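Local coordinates for protein soluble lytic transglycosylase B3 (Pseudomonas aeruginosa, PDB 5ANZ) that probably cleaves bacterial peptidoglycan as a calcium-binding lytic transglycosylase with a lysozyme-like catalytic domain and a putative peptidoglycan-binding domain, in turnover of the cell wall, at residues A[46-51]-A[71-76]; A[401-406]-A[414-419]; A[253-258]-A[290-295]. One frame throughout, in Å; residues are numbered along the deposited sequence.

Contact 1: residues A[46-51]-A[71-76]; sequences QSFEQW and RAFAGV
F48 reaches across to the turn at V76, where its ring meets both the backbone and the side chain of that valine. Followed outward from CB, F48 first sets its ring on course: CG is anti to the backbone N (chi1 179°), which carries the ring away from its own helix and toward 71-76. CD2 comes within 4.0 Å of V76 O, and CE2 closes to 3.4 Å from the same oxygen, which lies oblique to the ring plane. At the tip, CZ turns to hydrocarbon instead, 4.0 Å from V76 CG1, while F73 CE2 stands a little farther off at 4.5 Å from F48 CZ.

The chain of 46-51 enters helix 48-61 here through a capping box. S47 is the N-cap: Q50 N donates to S47 OG over 3.0 Å, and Q50 OE1 in turn accepts from S47 N in a nearly straight bond, 176° at the hydrogen, with the donor lying above the carbonyl plane. The box caps the first turn of the helix, and neither S47 nor Q50 touches 71-76. Helix 66-73 runs out into a type II turn from F73 to V76, closed by V76 N to F73 O.

W51, one turn beyond S47, brings CZ3 to 4.1 Å from F73 CE2, the two side chains crossing at about a right angle and the phenylalanine atom lying at the indole edge. Helix 156-166 packs against both W51 and F73 through A161, and Y165 meets the F48 ring edge-to-face.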
ATOM      1  N   GLN A  46      19.354 -26.580 -10.875  1.00 67.98           N
ATOM      2  CA  GLN A  46      20.290 -25.564 -11.338  1.00 65.07           C
ATOM      3  C   GLN A  46      19.811 -24.950 -12.650  1.00 55.71           C
ATOM      4  O   GLN A  46      19.873 -23.734 -12.823  1.00 54.11           O
ATOM      5  CB  GLN A  46      21.698 -26.141 -11.496  1.00 63.05           C
ATOM      6  CG  GLN A  46      22.727 -25.122 -11.951  1.00 67.97           C
ATOM      7  CD  GLN A  46      24.152 -25.546 -11.646  1.00 85.35           C
ATOM      8  OE1 GLN A  46      24.485 -25.870 -10.506  1.00 91.86           O
ATOM      9  NE2 GLN A  46      25.002 -25.546 -12.670  1.00 90.73           N
ATOM     10  N   SER A  47      19.339 -25.784 -13.573  1.00 49.20           N
ATOM     11  CA  SER A  47      18.694 -25.265 -14.776  1.00 49.61           C
ATOM     12  C   SER A  47      17.221 -24.995 -14.472  1.00 46.55           C
ATOM     13  O   SER A  47      16.675 -25.556 -13.521  1.00 45.78           O
ATOM     14  CB  SER A  47      18.833 -26.245 -15.939  1.00 53.75           C
ATOM     15  OG  SER A  47      17.774 -27.183 -15.932  1.00 49.95           O
ATOM     16  N   PHE A  48      16.576 -24.137 -15.259  1.00 43.79           N
ATOM     17  CA  PHE A  48      15.160 -23.830 -15.026  1.00 38.26           C
ATOM     18  C   PHE A  48      14.291 -25.074 -15.214  1.00 39.89           C
ATOM     19  O   PHE A  48      13.356 -25.312 -14.452  1.00 47.23           O
ATOM     20  CB  PHE A  48      14.668 -22.713 -15.952  1.00 36.87           C
ATOM     21  CG  PHE A  48      13.211 -22.384 -15.774  1.00 40.91           C
ATOM     22  CD1 PHE A  48      12.778 -21.682 -14.665  1.00 37.34           C
ATOM     23  CD2 PHE A  48      12.272 -22.791 -16.710  1.00 39.55           C
ATOM     24  CE1 PHE A  48      11.437 -21.376 -14.488  1.00 33.94           C
ATOM     25  CE2 PHE A  48      10.927 -22.490 -16.542  1.00 38.82           C
ATOM     26  CZ  PHE A  48      10.508 -21.778 -15.425  1.00 35.84           C
ATOM     27  N   GLU A  49      14.599 -25.858 -16.241  1.00 45.41           N
ATOM     28  CA  GLU A  49      13.863 -27.088 -16.492  1.00 46.75           C
ATOM     29  C   GLU A  49      14.016 -28.050 -15.318  1.00 48.01           C
ATOM     30  O   GLU A  49      13.055 -28.706 -14.915  1.00 41.75           O
ATOM     31  CB  GLU A  49      14.337 -27.756 -17.786  1.00 58.54           C
ATOM     32  CG  GLU A  49      14.022 -26.967 -19.052  1.00 68.76           C
ATOM     33  CD  GLU A  49      14.886 -25.728 -19.210  1.00 76.33           C
ATOM     34  OE1 GLU A  49      15.785 -25.510 -18.369  1.00 76.45           O
ATOM     35  OE2 GLU A  49      14.667 -24.970 -20.179  1.00 79.02           O
ATOM     36  N   GLN A  50      15.226 -28.141 -14.776  1.00 46.21           N
ATOM     37  CA  GLN A  50      15.456 -28.961 -13.593  1.00 47.56           C
ATOM     38  C   GLN A  50      14.623 -28.440 -12.427  1.00 42.69           C
ATOM     39  O   GLN A  50      13.948 -29.210 -11.745  1.00 47.56           O
ATOM     40  CB  GLN A  50      16.942 -28.990 -13.222  1.00 47.43           C
ATOM     41  CG  GLN A  50      17.767 -30.004 -14.016  1.00 52.73           C
ATOM     42  CD  GLN A  50      19.261 -29.771 -13.881  1.00 57.28           C
ATOM     43  OE1 GLN A  50      19.696 -28.792 -13.273  1.00 55.98           O
ATOM     44  NE2 GLN A  50      20.057 -30.672 -14.450  1.00 66.06           N
ATOM     45  N   TRP A  51      14.657 -27.132 -12.200  1.00 40.60           N
ATOM     46  CA  TRP A  51      13.857 -26.574 -11.125  1.00 42.70           C
ATOM     47  C   TRP A  51      12.375 -26.868 -11.374  1.00 41.50           C
ATOM     48  O   TRP A  51      11.647 -27.231 -10.453  1.00 37.25           O
ATOM     49  CB  TRP A  51      14.077 -25.062 -10.966  1.00 39.12           C
ATOM     50  CG  TRP A  51      12.983 -24.480 -10.131  1.00 38.91           C
ATOM     51  CD1 TRP A  51      12.960 -24.360  -8.770  1.00 36.46           C
ATOM     52  CD2 TRP A  51      11.718 -23.997 -10.599  1.00 35.61           C
ATOM     53  NE1 TRP A  51      11.756 -23.818  -8.367  1.00 34.82           N
ATOM     54  CE2 TRP A  51      10.979 -23.593  -9.472  1.00 34.55           C
ATOM     55  CE3 TRP A  51      11.138 -23.876 -11.864  1.00 30.81           C
ATOM     56  CZ2 TRP A  51       9.692 -23.060  -9.575  1.00 31.43           C
ATOM     57  CZ3 TRP A  51       9.857 -23.344 -11.963  1.00 30.57           C
ATOM     58  CH2 TRP A  51       9.151 -22.950 -10.827  1.00 30.60           C
ATOM     59  N   ARG A  71      -0.212 -27.015 -19.030  1.00 40.32           N
ATOM     60  CA  ARG A  71      -0.874 -25.895 -19.697  1.00 39.65           C
ATOM     61  C   ARG A  71      -0.300 -24.563 -19.202  1.00 39.57           C
ATOM     62  O   ARG A  71      -0.006 -23.652 -19.978  1.00 43.43           O
ATOM     63  CB  ARG A  71      -2.378 -25.962 -19.433  1.00 47.17           C
ATOM     64  CG  ARG A  71      -3.232 -24.984 -20.204  1.00 70.06           C
ATOM     65  CD  ARG A  71      -4.629 -24.957 -19.598  1.00 84.35           C
ATOM     66  NE  ARG A  71      -5.582 -24.158 -20.365  1.00 90.48           N
ATOM     67  CZ  ARG A  71      -6.196 -23.070 -19.903  1.00 84.89           C
ATOM     68  NH1 ARG A  71      -5.964 -22.639 -18.666  1.00 64.75           N
ATOM     69  NH2 ARG A  71      -7.056 -22.418 -20.677  1.00 87.21           N
ATOM     70  N   ALA A  72      -0.132 -24.479 -17.892  1.00 31.30           N
ATOM     71  CA  ALA A  72       0.356 -23.270 -17.241  1.00 34.01           C
ATOM     72  C   ALA A  72       1.817 -22.964 -17.574  1.00 33.89           C
ATOM     73  O   ALA A  72       2.217 -21.799 -17.640  1.00 34.21           O
ATOM     74  CB  ALA A  72       0.182 -23.392 -15.737  1.00 30.26           C
ATOM     75  N   PHE A  73       2.619 -24.008 -17.774  1.00 32.33           N
ATOM     76  CA  PHE A  73       4.048 -23.822 -17.997  1.00 32.82           C
ATOM     77  C   PHE A  73       4.464 -23.909 -19.460  1.00 36.16           C
ATOM     78  O   PHE A  73       5.641 -23.771 -19.771  1.00 33.13           O
ATOM     79  CB  PHE A  73       4.843 -24.836 -17.170  1.00 31.00           C
ATOM     80  CG  PHE A  73       5.097 -24.377 -15.766  1.00 30.71           C
ATOM     81  CD1 PHE A  73       4.173 -24.627 -14.763  1.00 28.44           C
ATOM     82  CD2 PHE A  73       6.228 -23.640 -15.459  1.00 31.71           C
ATOM     83  CE1 PHE A  73       4.396 -24.174 -13.466  1.00 28.52           C
ATOM     84  CE2 PHE A  73       6.452 -23.190 -14.156  1.00 32.59           C
ATOM     85  CZ  PHE A  73       5.533 -23.464 -13.167  1.00 29.42           C
ATOM     86  N   ALA A  74       3.503 -24.119 -20.355  1.00 36.18           N
ATOM     87  CA  ALA A  74       3.807 -24.193 -21.781  1.00 40.64           C
ATOM     88  C   ALA A  74       4.579 -22.963 -22.272  1.00 39.54           C
ATOM     89  O   ALA A  74       4.064 -21.841 -22.260  1.00 44.95           O
ATOM     90  CB  ALA A  74       2.522 -24.364 -22.583  1.00 44.24           C
ATOM     91  N   GLY A  75       5.823 -23.181 -22.686  1.00 45.02           N
ATOM     92  CA  GLY A  75       6.644 -22.119 -23.239  1.00 56.73           C
ATOM     93  C   GLY A  75       7.265 -21.188 -22.211  1.00 54.92           C
ATOM     94  O   GLY A  75       8.003 -20.266 -22.569  1.00 53.24           O
ATOM     95  N   VAL A  76       6.980 -21.429 -20.935  1.00 36.54           N
ATOM     96  CA  VAL A  76       7.501 -20.572 -19.876  1.00 32.62           C
ATOM     97  C   VAL A  76       9.006 -20.739 -19.634  1.00 34.53           C
ATOM     98  O   VAL A  76       9.522 -21.857 -19.517  1.00 33.73           O
ATOM     99  CB  VAL A  76       6.755 -20.819 -18.555  1.00 29.41           C
ATOM    100  CG1 VAL A  76       7.427 -20.071 -17.423  1.00 28.08           C
ATOM    101  CG2 VAL A  76       5.296 -20.419 -18.707  1.00 34.55           C
TER

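Contact 2: residues A[401-406]-A[414-419]; sequences FGWPAD and LDRLRT
R416 lays its side chain over one face of the F401 ring, and this is the dense part of the contact. The aliphatic stem comes first: R416 CG sits 3.6 Å from the centroid of the F401 ring as a CH-pi contact, displaced toward the CE2 and CZ rim. The chain is then bent at chi2 (65°) and chi3, a fold that returns the guanidinium to the same ring instead of letting it run on past. R416 CZ ends 4.0 Å from the F401 centroid in a cation-pi interaction, and NH1 comes to 3.1 Å from F401 CE1, above the CD1–CE1 rim of the same face. The two planes are inclined by 36°, so the guanidinium tilts over the ring and does not lie flat on it. Stem and charged head thus share one aromatic face, while L417 lies at the ring edge, its CD2 4.2 Å from F401 CZ.

Toward W403 the packing is looser. Only the outer corner of the indole takes part, CH2 lying 4.1 Å from R416 CB at an oblique angle, and the indole plane stands almost perpendicular to the guanidinium. R416 itself is exposed, in contrast to the buried L417, which also packs on L368 of helix 362-374 and C397 of helix 388-401. Farther out on 414-419, R418 NE forms a salt bridge with D415 OD1.

F401 stands where helix 388-401 ends in a Schellman motif, with G402 at positive phi as its C-prime residue, W403 N bonding to Q398 O and G402 N to Q399 O. The contact therefore ties this helix end to the closing helix 411-417 of the three-helix putative peptidoglycan-binding domain.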
ATOM      1  N   PHE A 401      19.959  18.181  19.454  1.00 37.98           N
ATOM      2  CA  PHE A 401      20.239  19.393  18.693  1.00 40.99           C
ATOM      3  C   PHE A 401      19.268  20.523  19.038  1.00 45.34           C
ATOM      4  O   PHE A 401      19.476  21.669  18.642  1.00 48.03           O
ATOM      5  CB  PHE A 401      20.173  19.100  17.190  1.00 41.18           C
ATOM      6  CG  PHE A 401      21.226  18.141  16.701  1.00 36.70           C
ATOM      7  CD1 PHE A 401      22.405  17.955  17.407  1.00 45.50           C
ATOM      8  CD2 PHE A 401      21.032  17.419  15.526  1.00 40.16           C
ATOM      9  CE1 PHE A 401      23.379  17.070  16.952  1.00 49.40           C
ATOM     10  CE2 PHE A 401      22.005  16.534  15.064  1.00 38.63           C
ATOM     11  CZ  PHE A 401      23.176  16.359  15.779  1.00 44.75           C
ATOM     12  N   GLY A 402      18.204  20.198  19.768  1.00 37.93           N
ATOM     13  CA  GLY A 402      17.204  21.184  20.142  1.00 39.03           C
ATOM     14  C   GLY A 402      16.162  21.409  19.064  1.00 39.87           C
ATOM     15  O   GLY A 402      15.452  22.420  19.068  1.00 42.12           O
ATOM     16  N   TRP A 403      16.081  20.461  18.137  1.00 43.14           N
ATOM     17  CA  TRP A 403      15.130  20.518  17.034  1.00 35.16           C
ATOM     18  C   TRP A 403      13.808  19.866  17.418  1.00 44.10           C
ATOM     19  O   TRP A 403      13.768  19.030  18.315  1.00 36.83           O
ATOM     20  CB  TRP A 403      15.684  19.808  15.802  1.00 35.70           C
ATOM     21  CG  TRP A 403      16.946  20.373  15.219  1.00 35.59           C
ATOM     22  CD1 TRP A 403      17.687  21.416  15.689  1.00 43.18           C
ATOM     23  CD2 TRP A 403      17.603  19.914  14.036  1.00 38.10           C
ATOM     24  NE1 TRP A 403      18.772  21.632  14.871  1.00 43.02           N
ATOM     25  CE2 TRP A 403      18.741  20.721  13.847  1.00 40.15           C
ATOM     26  CE3 TRP A 403      17.340  18.893  13.117  1.00 41.72           C
ATOM     27  CZ2 TRP A 403      19.616  20.541  12.778  1.00 44.52           C
ATOM     28  CZ3 TRP A 403      18.208  18.716  12.053  1.00 45.56           C
ATOM     29  CH2 TRP A 403      19.333  19.537  11.893  1.00 42.46           C
ATOM     30  N   PRO A 404      12.721  20.229  16.725  1.00 37.88           N
ATOM     31  CA  PRO A 404      11.470  19.502  16.954  1.00 37.24           C
ATOM     32  C   PRO A 404      11.667  18.012  16.685  1.00 33.95           C
ATOM     33  O   PRO A 404      12.282  17.648  15.680  1.00 42.80           O
ATOM     34  CB  PRO A 404      10.505  20.137  15.948  1.00 42.83           C
ATOM     35  CG  PRO A 404      11.081  21.492  15.679  1.00 36.72           C
ATOM     36  CD  PRO A 404      12.568  21.286  15.715  1.00 44.54           C
ATOM     37  N   ALA A 405      11.162  17.167  17.577  1.00 32.94           N
ATOM     38  CA  ALA A 405      11.416  15.732  17.485  1.00 31.81           C
ATOM     39  C   ALA A 405      10.340  15.002  16.685  1.00 40.93           C
ATOM     40  O   ALA A 405       9.563  14.226  17.245  1.00 36.71           O
ATOM     41  CB  ALA A 405      11.528  15.137  18.889  1.00 39.85           C
ATOM     42  N   ASP A 406      10.290  15.241  15.376  1.00 35.18           N
ATOM     43  CA  ASP A 406       9.232  14.649  14.562  1.00 34.31           C
ATOM     44  C   ASP A 406       9.622  13.285  13.977  1.00 30.86           C
ATOM     45  O   ASP A 406       8.795  12.608  13.361  1.00 35.03           O
ATOM     46  CB  ASP A 406       8.808  15.609  13.437  1.00 34.70           C
ATOM     47  CG  ASP A 406       9.959  15.999  12.509  1.00 36.95           C
ATOM     48  OD1 ASP A 406      11.032  15.354  12.549  1.00 35.08           O
ATOM     49  OD2 ASP A 406       9.775  16.958  11.717  1.00 35.54           O
ATOM     50  N   LEU A 414      21.424  14.904   8.378  1.00 35.69           N
ATOM     51  CA  LEU A 414      22.628  14.205   7.978  1.00 37.10           C
ATOM     52  C   LEU A 414      23.841  15.154   7.948  1.00 41.41           C
ATOM     53  O   LEU A 414      24.937  14.779   8.371  1.00 41.73           O
ATOM     54  CB  LEU A 414      22.427  13.545   6.612  1.00 38.10           C
ATOM     55  CG  LEU A 414      23.458  12.484   6.238  1.00 47.80           C
ATOM     56  CD1 LEU A 414      23.510  11.403   7.313  1.00 52.53           C
ATOM     57  CD2 LEU A 414      23.117  11.883   4.886  1.00 49.91           C
ATOM     58  N   ASP A 415      23.643  16.379   7.456  1.00 40.47           N
ATOM     59  CA  ASP A 415      24.734  17.363   7.393  1.00 43.08           C
ATOM     60  C   ASP A 415      25.211  17.782   8.785  1.00 51.90           C
ATOM     61  O   ASP A 415      26.404  17.998   9.009  1.00 53.09           O
ATOM     62  CB  ASP A 415      24.306  18.608   6.614  1.00 44.66           C
ATOM     63  CG  ASP A 415      24.184  18.355   5.126  1.00 62.68           C
ATOM     64  OD1 ASP A 415      24.846  17.422   4.622  1.00 62.04           O
ATOM     65  OD2 ASP A 415      23.429  19.098   4.462  1.00 75.37           O
ATOM     66  N   ARG A 416      24.272  17.921   9.711  1.00 49.67           N
ATOM     67  CA  ARG A 416      24.617  18.279  11.083  1.00 53.19           C
ATOM     68  C   ARG A 416      25.419  17.151  11.727  1.00 50.10           C
ATOM     69  O   ARG A 416      26.427  17.388  12.393  1.00 51.52           O
ATOM     70  CB  ARG A 416      23.358  18.581  11.898  1.00 38.82           C
ATOM     71  CG  ARG A 416      23.616  18.841  13.370  1.00 59.73           C
ATOM     72  CD  ARG A 416      24.442  20.101  13.588  1.00 65.11           C
ATOM     73  NE  ARG A 416      23.886  20.928  14.656  1.00 67.12           N
ATOM     74  CZ  ARG A 416      24.115  20.730  15.950  1.00 76.61           C
ATOM     75  NH1 ARG A 416      24.890  19.730  16.344  1.00 82.48           N
ATOM     76  NH2 ARG A 416      23.565  21.533  16.852  1.00 73.82           N
ATOM     77  N   LEU A 417      24.964  15.922  11.504  1.00 47.48           N
ATOM     78  CA  LEU A 417      25.606  14.732  12.051  1.00 41.94           C
ATOM     79  C   LEU A 417      27.060  14.562  11.625  1.00 52.77           C
ATOM     80  O   LEU A 417      27.862  14.018  12.381  1.00 57.70           O
ATOM     81  CB  LEU A 417      24.810  13.487  11.650  1.00 38.36           C
ATOM     82  CG  LEU A 417      23.582  13.205  12.515  1.00 41.94           C
ATOM     83  CD1 LEU A 417      22.647  12.223  11.828  1.00 43.56           C
ATOM     84  CD2 LEU A 417      24.016  12.663  13.865  1.00 46.10           C
ATOM     85  N   ARG A 418      27.408  15.020  10.424  1.00 53.76           N
ATOM     86  CA  ARG A 418      28.763  14.824   9.922  1.00 61.70           C
ATOM     87  C   ARG A 418      29.630  16.081   9.978  1.00 68.86           C
ATOM     88  O   ARG A 418      30.556  16.229   9.181  1.00 77.74           O
ATOM     89  CB  ARG A 418      28.732  14.299   8.486  1.00 65.77           C
ATOM     90  CG  ARG A 418      27.969  15.173   7.509  1.00 72.50           C
ATOM     91  CD  ARG A 418      28.404  14.900   6.079  1.00 79.46           C
ATOM     92  NE  ARG A 418      27.291  14.963   5.136  1.00 83.38           N
ATOM     93  CZ  ARG A 418      26.604  13.901   4.730  1.00 83.99           C
ATOM     94  NH1 ARG A 418      26.916  12.697   5.189  1.00 83.28           N
ATOM     95  NH2 ARG A 418      25.607  14.037   3.866  1.00 84.79           N
ATOM     96  N   THR A 419      29.342  16.978  10.917  1.00 73.00           N
ATOM     97  CA  THR A 419      30.153  18.182  11.089  1.00 78.64           C
ATOM     98  C   THR A 419      31.612  17.841  11.384  1.00 86.63           C
ATOM     99  O   THR A 419      32.349  18.655  11.942  1.00 91.46           O
ATOM    100  CB  THR A 419      29.623  19.075  12.224  1.00 75.74           C
ATOM    101  OG1 THR A 419      29.414  18.282  13.399  1.00 76.71           O
ATOM    102  CG2 THR A 419      28.319  19.745  11.816  1.00 72.92           C
TER

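Contact 3: residues A[253-258]-A[290-295]; sequences WGFEVR and GPLPSG
With chi1 at 44°, F255 places CG between its backbone N and carbonyl carbon, and the ring stands off the strand toward 290-295. L292 answers from the loop with CG anti to its carbonyl carbon (chi1 -54°), and the second torsion (170°) sets CD1 anti to CA, which leaves the other branch, CD2, to face both F255 and V257.

The proline covers the phenylalanine. P293 CG lies over one face of the F255 ring, 4.1 Å from the centroid, in a CH-pi contact offset toward the CE2 and CZ side. Its neighbour in the pyrrolidine ring comes closer to the rim, P293 CD being 3.7 Å from F255 CZ. These two side chains approach from opposite directions, one from the strand and one from the loop. L292 meets the same phenylalanine at about a right angle: its CD2 stands 4.1 Å from F255 CE1, oblique to the ring. That same methyl group is also 4.0 Å from V257 CG1, so a single leucine branch bridges two residues of the strand that point the same way. The contact is wholly apolar. L292 and V257 form its buried end, whereas P293 is exposed and poorly ordered, and the proline cover over F255 is probably the more mobile part.

Strand 254-258 pairs antiparallel with strand 313-316, through F255 with L315 and V257 with A313, and with strand 285-286 on its other side. L292 also touches L315 of the adjoining strand and Q280 of helix 276-280, and F255 packs on L276, so the loop 290-295 and that short helix lie against the same region of the five-stranded sheet.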
ATOM      1  N   TRP A 253     -11.612   8.069   6.785  1.00 22.47           N
ATOM      2  CA  TRP A 253     -10.286   7.474   6.940  1.00 21.49           C
ATOM      3  C   TRP A 253      -9.428   8.352   7.843  1.00 21.29           C
ATOM      4  O   TRP A 253      -8.522   7.875   8.535  1.00 21.38           O
ATOM      5  CB  TRP A 253      -9.611   7.294   5.581  1.00 21.37           C
ATOM      6  CG  TRP A 253      -9.505   8.571   4.815  1.00 21.28           C
ATOM      7  CD1 TRP A 253     -10.398   9.059   3.890  1.00 25.43           C
ATOM      8  CD2 TRP A 253      -8.467   9.540   4.930  1.00 18.72           C
ATOM      9  NE1 TRP A 253      -9.956  10.271   3.408  1.00 25.98           N
ATOM     10  CE2 TRP A 253      -8.782  10.594   4.033  1.00 20.56           C
ATOM     11  CE3 TRP A 253      -7.296   9.626   5.694  1.00 22.51           C
ATOM     12  CZ2 TRP A 253      -7.960  11.704   3.889  1.00 24.82           C
ATOM     13  CZ3 TRP A 253      -6.486  10.727   5.552  1.00 23.11           C
ATOM     14  CH2 TRP A 253      -6.822  11.758   4.649  1.00 28.21           C
ATOM     15  N   GLY A 254      -9.722   9.642   7.827  1.00 21.09           N
ATOM     16  CA  GLY A 254      -8.929  10.599   8.561  1.00 19.06           C
ATOM     17  C   GLY A 254      -9.160  11.955   7.956  1.00 22.06           C
ATOM     18  O   GLY A 254     -10.000  12.130   7.064  1.00 21.82           O
ATOM     19  N   PHE A 255      -8.434  12.932   8.461  1.00 19.49           N
ATOM     20  CA  PHE A 255      -8.615  14.289   7.965  1.00 23.80           C
ATOM     21  C   PHE A 255      -7.439  15.157   8.368  1.00 25.34           C
ATOM     22  O   PHE A 255      -6.723  14.858   9.327  1.00 23.78           O
ATOM     23  CB  PHE A 255      -9.933  14.887   8.494  1.00 26.95           C
ATOM     24  CG  PHE A 255     -10.182  14.614   9.959  1.00 26.40           C
ATOM     25  CD1 PHE A 255      -9.635  15.420  10.935  1.00 30.13           C
ATOM     26  CD2 PHE A 255     -10.958  13.535  10.351  1.00 29.62           C
ATOM     27  CE1 PHE A 255      -9.860  15.168  12.273  1.00 36.79           C
ATOM     28  CE2 PHE A 255     -11.184  13.276  11.682  1.00 31.42           C
ATOM     29  CZ  PHE A 255     -10.634  14.091  12.648  1.00 33.72           C
ATOM     30  N   GLU A 256      -7.248  16.250   7.640  1.00 24.26           N
ATOM     31  CA  GLU A 256      -6.186  17.182   7.969  1.00 23.02           C
ATOM     32  C   GLU A 256      -6.492  17.965   9.229  1.00 29.95           C
ATOM     33  O   GLU A 256      -7.645  18.296   9.496  1.00 27.73           O
ATOM     34  CB  GLU A 256      -5.952  18.144   6.800  1.00 27.99           C
ATOM     35  CG  GLU A 256      -4.737  19.016   7.004  1.00 29.07           C
ATOM     36  CD  GLU A 256      -4.454  19.910   5.818  1.00 33.38           C
ATOM     37  OE1 GLU A 256      -5.288  19.941   4.880  1.00 30.02           O
ATOM     38  OE2 GLU A 256      -3.391  20.571   5.833  1.00 30.05           O
ATOM     39  N   VAL A 257      -5.454  18.266  10.005  1.00 24.65           N
ATOM     40  CA  VAL A 257      -5.601  19.026  11.234  1.00 28.94           C
ATOM     41  C   VAL A 257      -4.538  20.105  11.325  1.00 30.28           C
ATOM     42  O   VAL A 257      -3.593  20.127  10.541  1.00 30.98           O
ATOM     43  CB  VAL A 257      -5.511  18.139  12.483  1.00 28.59           C
ATOM     44  CG1 VAL A 257      -6.646  17.109  12.477  1.00 28.06           C
ATOM     45  CG2 VAL A 257      -4.135  17.446  12.557  1.00 31.41           C
ATOM     46  N   ARG A 258      -4.719  21.006  12.282  1.00 32.46           N
ATOM     47  CA  ARG A 258      -3.723  22.021  12.583  1.00 31.05           C
ATOM     48  C   ARG A 258      -3.119  21.740  13.955  1.00 30.87           C
ATOM     49  O   ARG A 258      -3.845  21.566  14.929  1.00 39.08           O
ATOM     50  CB  ARG A 258      -4.352  23.421  12.552  1.00 40.84           C
ATOM     51  CG  ARG A 258      -3.419  24.533  12.982  1.00 54.32           C
ATOM     52  CD  ARG A 258      -4.177  25.842  13.194  1.00 58.74           C
ATOM     53  NE  ARG A 258      -4.789  26.341  11.965  1.00 64.63           N
ATOM     54  CZ  ARG A 258      -5.585  27.406  11.903  1.00 69.56           C
ATOM     55  NH1 ARG A 258      -5.874  28.086  13.006  1.00 67.56           N
ATOM     56  NH2 ARG A 258      -6.096  27.790  10.741  1.00 65.56           N
ATOM     57  N   GLY A 290     -10.470  25.683  15.158  1.00 72.03           N
ATOM     58  CA  GLY A 290     -11.697  25.230  15.786  1.00 82.40           C
ATOM     59  C   GLY A 290     -11.678  23.757  16.146  1.00 83.69           C
ATOM     60  O   GLY A 290     -10.650  23.093  16.010  1.00 82.49           O
ATOM     61  N   PRO A 291     -12.827  23.236  16.603  1.00 81.74           N
ATOM     62  CA  PRO A 291     -12.960  21.858  17.094  1.00 81.71           C
ATOM     63  C   PRO A 291     -12.819  20.798  16.003  1.00 77.32           C
ATOM     64  O   PRO A 291     -12.786  21.123  14.817  1.00 78.46           O
ATOM     65  CB  PRO A 291     -14.374  21.836  17.684  1.00 83.12           C
ATOM     66  CG  PRO A 291     -15.106  22.905  16.946  1.00 83.17           C
ATOM     67  CD  PRO A 291     -14.094  23.982  16.698  1.00 82.93           C
ATOM     68  N   LEU A 292     -12.734  19.537  16.418  1.00 73.62           N
ATOM     69  CA  LEU A 292     -12.707  18.408  15.493  1.00 68.97           C
ATOM     70  C   LEU A 292     -14.126  17.850  15.336  1.00 78.14           C
ATOM     71  O   LEU A 292     -15.022  18.223  16.094  1.00 82.64           O
ATOM     72  CB  LEU A 292     -11.740  17.330  15.993  1.00 55.56           C
ATOM     73  CG  LEU A 292     -10.300  17.766  16.294  1.00 47.15           C
ATOM     74  CD1 LEU A 292      -9.534  16.660  17.008  1.00 52.74           C
ATOM     75  CD2 LEU A 292      -9.566  18.180  15.031  1.00 38.94           C
ATOM     76  N   PRO A 293     -14.339  16.964  14.349  1.00 78.84           N
ATOM     77  CA  PRO A 293     -15.664  16.402  14.038  1.00 80.47           C
ATOM     78  C   PRO A 293     -16.357  15.727  15.225  1.00 79.13           C
ATOM     79  O   PRO A 293     -15.952  14.640  15.636  1.00 78.97           O
ATOM     80  CB  PRO A 293     -15.355  15.371  12.947  1.00 79.86           C
ATOM     81  CG  PRO A 293     -14.120  15.885  12.294  1.00 77.63           C
ATOM     82  CD  PRO A 293     -13.311  16.508  13.396  1.00 76.97           C
ATOM     83  N   SER A 294     -17.401  16.359  15.752  1.00 80.12           N
ATOM     84  CA  SER A 294     -18.118  15.823  16.909  1.00 82.77           C
ATOM     85  C   SER A 294     -18.858  14.526  16.575  1.00 80.80           C
ATOM     86  O   SER A 294     -19.136  14.237  15.411  1.00 80.34           O
ATOM     87  CB  SER A 294     -19.097  16.862  17.459  1.00 88.75           C
ATOM     88  OG  SER A 294     -18.404  17.967  18.016  1.00 88.47           O
ATOM     89  N   GLY A 295     -19.171  13.750  17.608  1.00 77.20           N
ATOM     90  CA  GLY A 295     -19.765  12.439  17.423  1.00 76.78           C
ATOM     91  C   GLY A 295     -18.689  11.380  17.273  1.00 73.65           C
ATOM     92  O   GLY A 295     -18.855  10.239  17.711  1.00 69.95           O
TER

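Overall arrangement
Along the chain the order is contact 1, contact 3, contact 2, each closing before the next opens. Contacts 1 and 3 both belong to the transglycosylase part of the protein, yet lie on opposite sides of the chain's centre, their own centres about 55 Å apart: the first joins helices 48-61 and 66-73, the other a loop to the five-stranded antiparallel sheet. Contact 2 belongs to the putative peptidoglycan-binding domain, its centre about 53 Å from that of contact 1 but about 31 Å from that of contact 3, whose nearest atoms are about 13 Å away. D406, whose OD2 accepts a hydrogen bond from H309 N, links the 401-406 loop to the chain between strands 300-304 and 313-316, so the C-terminal domain is seated beside the region of contact 3.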